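Local coordinates for acetaldehyde dehydrogenase (Acetylating) (Geobacillus thermoglucosidasius, PDB 5J78), which catalyses the reversible conversion of acetaldehyde, coenzyme A and NAD+ to acetyl-CoA and NADH, as an acetylating member of the aldehyde dehydrogenase family, at residues A[51-54]-A[55-59]; A[456-459]-A[460-463]. All blocks are in the same frame, centred on the assembly; numbering follows the deposited sequence.

Contact 1 of 2, residues A[51-54]-A[55-59]; sequences EKMT and QSEID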
ATOM      1  N   GLU A  51      20.746 -15.687  26.787  1.00 19.83           N
ATOM      2  CA  GLU A  51      20.922 -14.447  27.533  1.00 18.33           C
ATOM      3  C   GLU A  51      21.270 -14.700  29.003  1.00 23.31           C
ATOM      4  O   GLU A  51      21.839 -13.833  29.670  1.00 19.44           O
ATOM      5  CB  GLU A  51      19.652 -13.582  27.466  1.00 22.82           C
ATOM      6  CG  GLU A  51      19.854 -12.222  28.166  1.00 25.97           C
ATOM      7  CD  GLU A  51      18.809 -11.150  27.833  1.00 30.09           C
ATOM      8  OE1 GLU A  51      18.052 -11.291  26.843  1.00 29.83           O
ATOM      9  OE2 GLU A  51      18.755 -10.138  28.577  1.00 51.14           O
ATOM     10  N   LYS A  52      20.914 -15.876  29.508  1.00 23.10           N
ATOM     11  CA  LYS A  52      21.217 -16.235  30.898  1.00 26.01           C
ATOM     12  C   LYS A  52      22.666 -16.669  31.137  1.00 30.89           C
ATOM     13  O   LYS A  52      23.094 -16.771  32.284  1.00 28.58           O
ATOM     14  CB  LYS A  52      20.258 -17.341  31.355  1.00 32.28           C
ATOM     15  CG  LYS A  52      18.804 -16.850  31.420  1.00 24.98           C
ATOM     16  CD  LYS A  52      17.797 -17.903  31.856  1.00 36.54           C
ATOM     17  CE  LYS A  52      16.407 -17.259  31.982  1.00 45.49           C
ATOM     18  NZ  LYS A  52      15.331 -18.260  32.217  1.00 56.63           N
ATOM     19  N   MET A  53      23.435 -16.905  30.077  1.00 25.98           N
ATOM     20  CA  MET A  53      24.798 -17.428  30.243  1.00 21.06           C
ATOM     21  C   MET A  53      25.835 -16.396  30.691  1.00 22.92           C
ATOM     22  O   MET A  53      25.660 -15.192  30.506  1.00 23.85           O
ATOM     23  CB  MET A  53      25.275 -18.063  28.934  1.00 20.54           C
ATOM     24  CG  MET A  53      24.422 -19.207  28.479  1.00 20.85           C
ATOM     25  SD  MET A  53      25.088 -19.965  26.976  1.00 27.45           S
ATOM     26  CE  MET A  53      23.910 -21.274  26.743  1.00 29.20           C
ATOM     27  N   THR A  54      26.924 -16.884  31.280  1.00 26.57           N
ATOM     28  CA  THR A  54      28.081 -16.045  31.605  1.00 22.91           C
ATOM     29  C   THR A  54      28.893 -15.643  30.378  1.00 25.31           C
ATOM     30  O   THR A  54      28.805 -16.270  29.315  1.00 24.14           O
ATOM     31  CB  THR A  54      29.057 -16.764  32.552  1.00 37.06           C
ATOM     32  OG1 THR A  54      29.605 -17.893  31.872  1.00 28.33           O
ATOM     33  CG2 THR A  54      28.363 -17.228  33.848  1.00 27.32           C
ATOM     34  N   GLN A  55      29.712 -14.609  30.552  1.00 18.80           N
ATOM     35  CA  GLN A  55      30.599 -14.139  29.514  1.00 22.58           C
ATOM     36  C   GLN A  55      31.460 -15.295  28.998  1.00 28.71           C
ATOM     37  O   GLN A  55      31.628 -15.474  27.793  1.00 28.38           O
ATOM     38  CB  GLN A  55      31.473 -13.008  30.049  1.00 23.71           C
ATOM     39  CG  GLN A  55      32.333 -12.321  28.989  1.00 23.06           C
ATOM     40  CD  GLN A  55      31.496 -11.559  27.975  1.00 24.66           C
ATOM     41  OE1 GLN A  55      31.052 -10.443  28.235  1.00 24.45           O
ATOM     42  NE2 GLN A  55      31.289 -12.157  26.807  1.00 24.22           N
ATOM     43  N   SER A  56      31.974 -16.103  29.915  1.00 32.13           N
ATOM     44  CA  SER A  56      32.868 -17.192  29.534  1.00 33.67           C
ATOM     45  C   SER A  56      32.115 -18.269  28.739  1.00 20.71           C
ATOM     46  O   SER A  56      32.675 -18.871  27.827  1.00 23.16           O
ATOM     47  CB  SER A  56      33.542 -17.797  30.772  1.00 40.71           C
ATOM     48  OG  SER A  56      33.540 -19.211  30.718  1.00 53.01           O
ATOM     49  N   GLU A  57      30.850 -18.490  29.072  1.00 20.19           N
ATOM     50  CA  GLU A  57      30.038 -19.472  28.363  1.00 18.12           C
ATOM     51  C   GLU A  57      29.727 -18.966  26.965  1.00 23.48           C
ATOM     52  O   GLU A  57      29.817 -19.718  25.988  1.00 26.53           O
ATOM     53  CB  GLU A  57      28.757 -19.773  29.130  1.00 27.01           C
ATOM     54  CG  GLU A  57      28.981 -20.564  30.404  1.00 31.46           C
ATOM     55  CD  GLU A  57      27.763 -20.589  31.322  1.00 30.90           C
ATOM     56  OE1 GLU A  57      26.936 -19.657  31.273  1.00 27.08           O
ATOM     57  OE2 GLU A  57      27.628 -21.554  32.104  1.00 51.97           O
ATOM     58  N   ILE A  58      29.387 -17.684  26.869  1.00 21.57           N
ATOM     59  CA  ILE A  58      29.218 -17.029  25.571  1.00 19.81           C
ATOM     60  C   ILE A  58      30.511 -17.106  24.772  1.00 23.17           C
ATOM     61  O   ILE A  58      30.490 -17.473  23.596  1.00 19.04           O
ATOM     62  CB  ILE A  58      28.788 -15.530  25.720  1.00 21.80           C
ATOM     63  CG1 ILE A  58      27.399 -15.435  26.388  1.00 21.88           C
ATOM     64  CG2 ILE A  58      28.798 -14.792  24.369  1.00 18.48           C
ATOM     65  CD1 ILE A  58      26.236 -15.884  25.534  1.00 16.12           C
ATOM     66  N   ASP A  59      31.636 -16.745  25.390  1.00 18.09           N
ATOM     67  CA  ASP A  59      32.893 -16.703  24.655  1.00 21.45           C
ATOM     68  C   ASP A  59      33.320 -18.091  24.145  1.00 25.92           C
ATOM     69  O   ASP A  59      33.886 -18.192  23.062  1.00 24.73           O
ATOM     70  CB  ASP A  59      34.006 -16.097  25.508  1.00 30.26           C
ATOM     71  CG  ASP A  59      33.833 -14.586  25.718  1.00 34.49           C
ATOM     72  OD1 ASP A  59      32.976 -13.957  25.060  1.00 24.98           O
ATOM     73  OD2 ASP A  59      34.590 -14.024  26.527  1.00 23.16           O
TER

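Contact 2 of 2, residues A[456-459]-A[460-463]; sequences TVTH and LFNI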
ATOM      1  N   THR A 456      29.604  -4.095  13.601  1.00 15.08           N
ATOM      2  CA  THR A 456      30.323  -5.056  14.419  1.00 16.41           C
ATOM      3  C   THR A 456      29.487  -5.331  15.685  1.00 19.39           C
ATOM      4  O   THR A 456      28.295  -4.966  15.745  1.00 15.27           O
ATOM      5  CB  THR A 456      31.779  -4.550  14.731  1.00 15.03           C
ATOM      6  OG1 THR A 456      32.476  -5.512  15.523  1.00 16.43           O
ATOM      7  CG2 THR A 456      31.777  -3.211  15.456  1.00 18.65           C
ATOM      8  N   VAL A 457      30.061  -6.021  16.668  1.00 15.92           N
ATOM      9  CA  VAL A 457      29.274  -6.498  17.826  1.00 16.08           C
ATOM     10  C   VAL A 457      28.589  -5.371  18.665  1.00 18.46           C
ATOM     11  O   VAL A 457      27.512  -5.573  19.234  1.00 14.21           O
ATOM     12  CB  VAL A 457      30.166  -7.353  18.757  1.00 14.14           C
ATOM     13  CG1 VAL A 457      31.270  -6.512  19.393  1.00 18.76           C
ATOM     14  CG2 VAL A 457      29.344  -8.062  19.812  1.00 13.86           C
ATOM     15  N   THR A 458      29.193  -4.191  18.710  1.00 12.84           N
ATOM     16  CA  THR A 458      28.661  -3.100  19.498  1.00 19.97           C
ATOM     17  C   THR A 458      27.384  -2.529  18.873  1.00 24.41           C
ATOM     18  O   THR A 458      26.648  -1.798  19.528  1.00 19.44           O
ATOM     19  CB  THR A 458      29.698  -1.999  19.680  1.00 21.89           C
ATOM     20  OG1 THR A 458      30.166  -1.539  18.400  1.00 22.39           O
ATOM     21  CG2 THR A 458      30.879  -2.546  20.473  1.00 17.83           C
ATOM     22  N   HIS A 459      27.103  -2.878  17.620  1.00 15.82           N
ATOM     23  CA  HIS A 459      25.852  -2.453  16.988  1.00 18.69           C
ATOM     24  C   HIS A 459      24.685  -3.384  17.336  1.00 23.45           C
ATOM     25  O   HIS A 459      23.523  -3.060  17.049  1.00 21.46           O
ATOM     26  CB  HIS A 459      26.031  -2.349  15.465  1.00 12.73           C
ATOM     27  CG  HIS A 459      27.024  -1.305  15.059  1.00 23.26           C
ATOM     28  ND1 HIS A 459      28.330  -1.605  14.733  1.00 19.85           N
ATOM     29  CD2 HIS A 459      26.920   0.045  14.994  1.00 18.36           C
ATOM     30  CE1 HIS A 459      28.981  -0.491  14.455  1.00 20.84           C
ATOM     31  NE2 HIS A 459      28.147   0.526  14.597  1.00 21.18           N
ATOM     32  N   LEU A 460      24.983  -4.512  17.984  1.00 12.18           N
ATOM     33  CA  LEU A 460      23.949  -5.500  18.298  1.00 14.42           C
ATOM     34  C   LEU A 460      23.642  -5.695  19.789  1.00 14.70           C
ATOM     35  O   LEU A 460      23.038  -6.700  20.161  1.00 15.22           O
ATOM     36  CB  LEU A 460      24.339  -6.849  17.674  1.00 12.66           C
ATOM     37  CG  LEU A 460      24.454  -6.802  16.156  1.00 15.95           C
ATOM     38  CD1 LEU A 460      24.781  -8.200  15.613  1.00 24.72           C
ATOM     39  CD2 LEU A 460      23.197  -6.270  15.504  1.00 13.79           C
ATOM     40  N   PHE A 461      24.042  -4.751  20.639  1.00 13.21           N
ATOM     41  CA  PHE A 461      23.437  -4.638  21.962  1.00 19.91           C
ATOM     42  C   PHE A 461      23.241  -3.175  22.304  1.00 18.06           C
ATOM     43  O   PHE A 461      23.999  -2.308  21.877  1.00 19.12           O
ATOM     44  CB  PHE A 461      24.245  -5.347  23.064  1.00 15.07           C
ATOM     45  CG  PHE A 461      25.665  -4.832  23.249  1.00 16.62           C
ATOM     46  CD1 PHE A 461      26.709  -5.301  22.461  1.00 25.29           C
ATOM     47  CD2 PHE A 461      25.960  -3.912  24.239  1.00 19.86           C
ATOM     48  CE1 PHE A 461      28.032  -4.822  22.648  1.00 18.53           C
ATOM     49  CE2 PHE A 461      27.261  -3.443  24.430  1.00 17.22           C
ATOM     50  CZ  PHE A 461      28.291  -3.887  23.636  1.00 18.36           C
ATOM     51  N   ASN A 462      22.150  -2.924  23.017  1.00 20.79           N
ATOM     52  CA  ASN A 462      21.843  -1.605  23.561  1.00 17.47           C
ATOM     53  C   ASN A 462      22.583  -1.415  24.862  1.00 21.91           C
ATOM     54  O   ASN A 462      22.895  -2.395  25.537  1.00 19.51           O
ATOM     55  CB  ASN A 462      20.341  -1.460  23.794  1.00 16.94           C
ATOM     56  CG  ASN A 462      19.522  -1.623  22.517  1.00 15.00           C
ATOM     57  OD1 ASN A 462      18.509  -2.334  22.494  1.00 23.83           O
ATOM     58  ND2 ASN A 462      19.942  -0.961  21.461  1.00 16.72           N
ATOM     59  N   ILE A 463      22.865  -0.168  25.225  1.00 19.30           N
ATOM     60  CA  ILE A 463      23.403   0.113  26.546  1.00 16.54           C
ATOM     61  C   ILE A 463      22.286   0.675  27.426  1.00 19.23           C
ATOM     62  O   ILE A 463      21.628   1.656  27.058  1.00 22.12           O
ATOM     63  CB  ILE A 463      24.610   1.077  26.462  1.00 19.86           C
ATOM     64  CG1 ILE A 463      25.775   0.337  25.801  1.00 25.28           C
ATOM     65  CG2 ILE A 463      25.045   1.514  27.856  1.00 22.71           C
ATOM     66  CD1 ILE A 463      26.900   1.190  25.331  1.00 34.09           C
TER
HETATM   67  O   HOH W   1      26.468  -1.060  22.122  1.00 18.96           O

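Contact 1 of 2, residues A[51-54]-A[55-59]
Glu57 folds back over Thr54 at the start of helix 55-84, its side chain running past the threonine hydroxyl. Its CB lies 3.4 Å from Thr54 OG1. With CG anti to the carbonyl carbon (chi1 -71°), the chain runs back along the N-terminal turn, and Glu57 CG comes to 3.1 Å from Thr54 OG1. Glu57 CD passes 3.3 Å from Thr54 OG1, and Glu57 OE1 ends 2.8 Å from Thr54 N, accepting its hydrogen on the anti side of the carboxylate from 30° out of the plane. In return Thr54 OG1 takes the N-H of Glu57, N to OG1 3.1 Å. The two reciprocal bonds make a capping box, Thr54 being the N-cap; a carboxylate here would probably also be steadied by the positive end of the helix dipole. Glu57 OE1 also lies 3.3 Å from Met53 CB, the two side chains crossing at about a right angle. Next to the box, Met53 CB meets Ile58 CD1 at 4.2 Å, an apolar contact between the residue before the cap and the fourth residue of the helix, as in a hydrophobic staple. Ile58 N gives a nearly straight bond to Thr54 O (2.9 Å).

Contact 2 of 2, residues A[456-459]-A[460-463]
Thr458 O and Phe461 O are joined by one water, which donates to both: its oxygen is 2.7 Å from Thr458 O and 2.8 Å from Phe461 O. The same water sits over one face of the Phe461 ring, offset toward the rim. Phe461 holds its CG between the backbone N and the carbonyl carbon (chi1 60°), which brings the ring back beside the preceding turn; there Phe461 CD1 lies 3.3 Å from Val457 O and Phe461 CE1 3.6 Å from Thr458 CA. Val457 O accepts the N-H of Leu460, N to O 3.0 Å, but the donor stands above the carbonyl plane, 59° out of it. One residue earlier, His459 N bonds to Thr456 O. The imidazole of His459 doubles back on the same residue: His459 ND1 accepts from Thr456 N at 3.0 Å, with the donor tilted 18° from the ring plane, while NE2 is bonded to Asp453, so both ring nitrogens are held and the ring's rotation is fixed. Leu460 lays CD2 3.6 Å from His459 O, and its side chain packs on Ile153 and Ala154 of helix 143-156 and on Ala157. A serine in place of Leu460 would probably leave a gap against that helix and put a hydroxyl among apolar groups. Asn462 OD1 accepts from Ala445 N and Ile463 O bonds to Ser452 OG, both residues of a second subunit. Here, a short 3-10 segment leads the chain into strand 461-468, which runs antiparallel to strand 124-138 in the mixed sheet.

How the contacts relate
Contacts 1 and 2 do not touch: their centres are 16 Å apart and their nearest atoms about 8 Å apart, on the same side of the chain's centre. Shared neighbours connect them. Lys156, at the end of helix 143-156, makes a salt bridge with Asp59 of contact 1 and packs on Val457 of contact 2; Thr112 binds Gln55 through its backbone N and touches Phe461; Gln129 bonds weakly to Glu51 and pairs through its backbone with Asn462. The side chain of Leu460 is about 13 Å from a bound magnesium ion. Neither contact includes Cys273, seen here as a sulfinic acid and probably the catalytic cysteine, as in relatives.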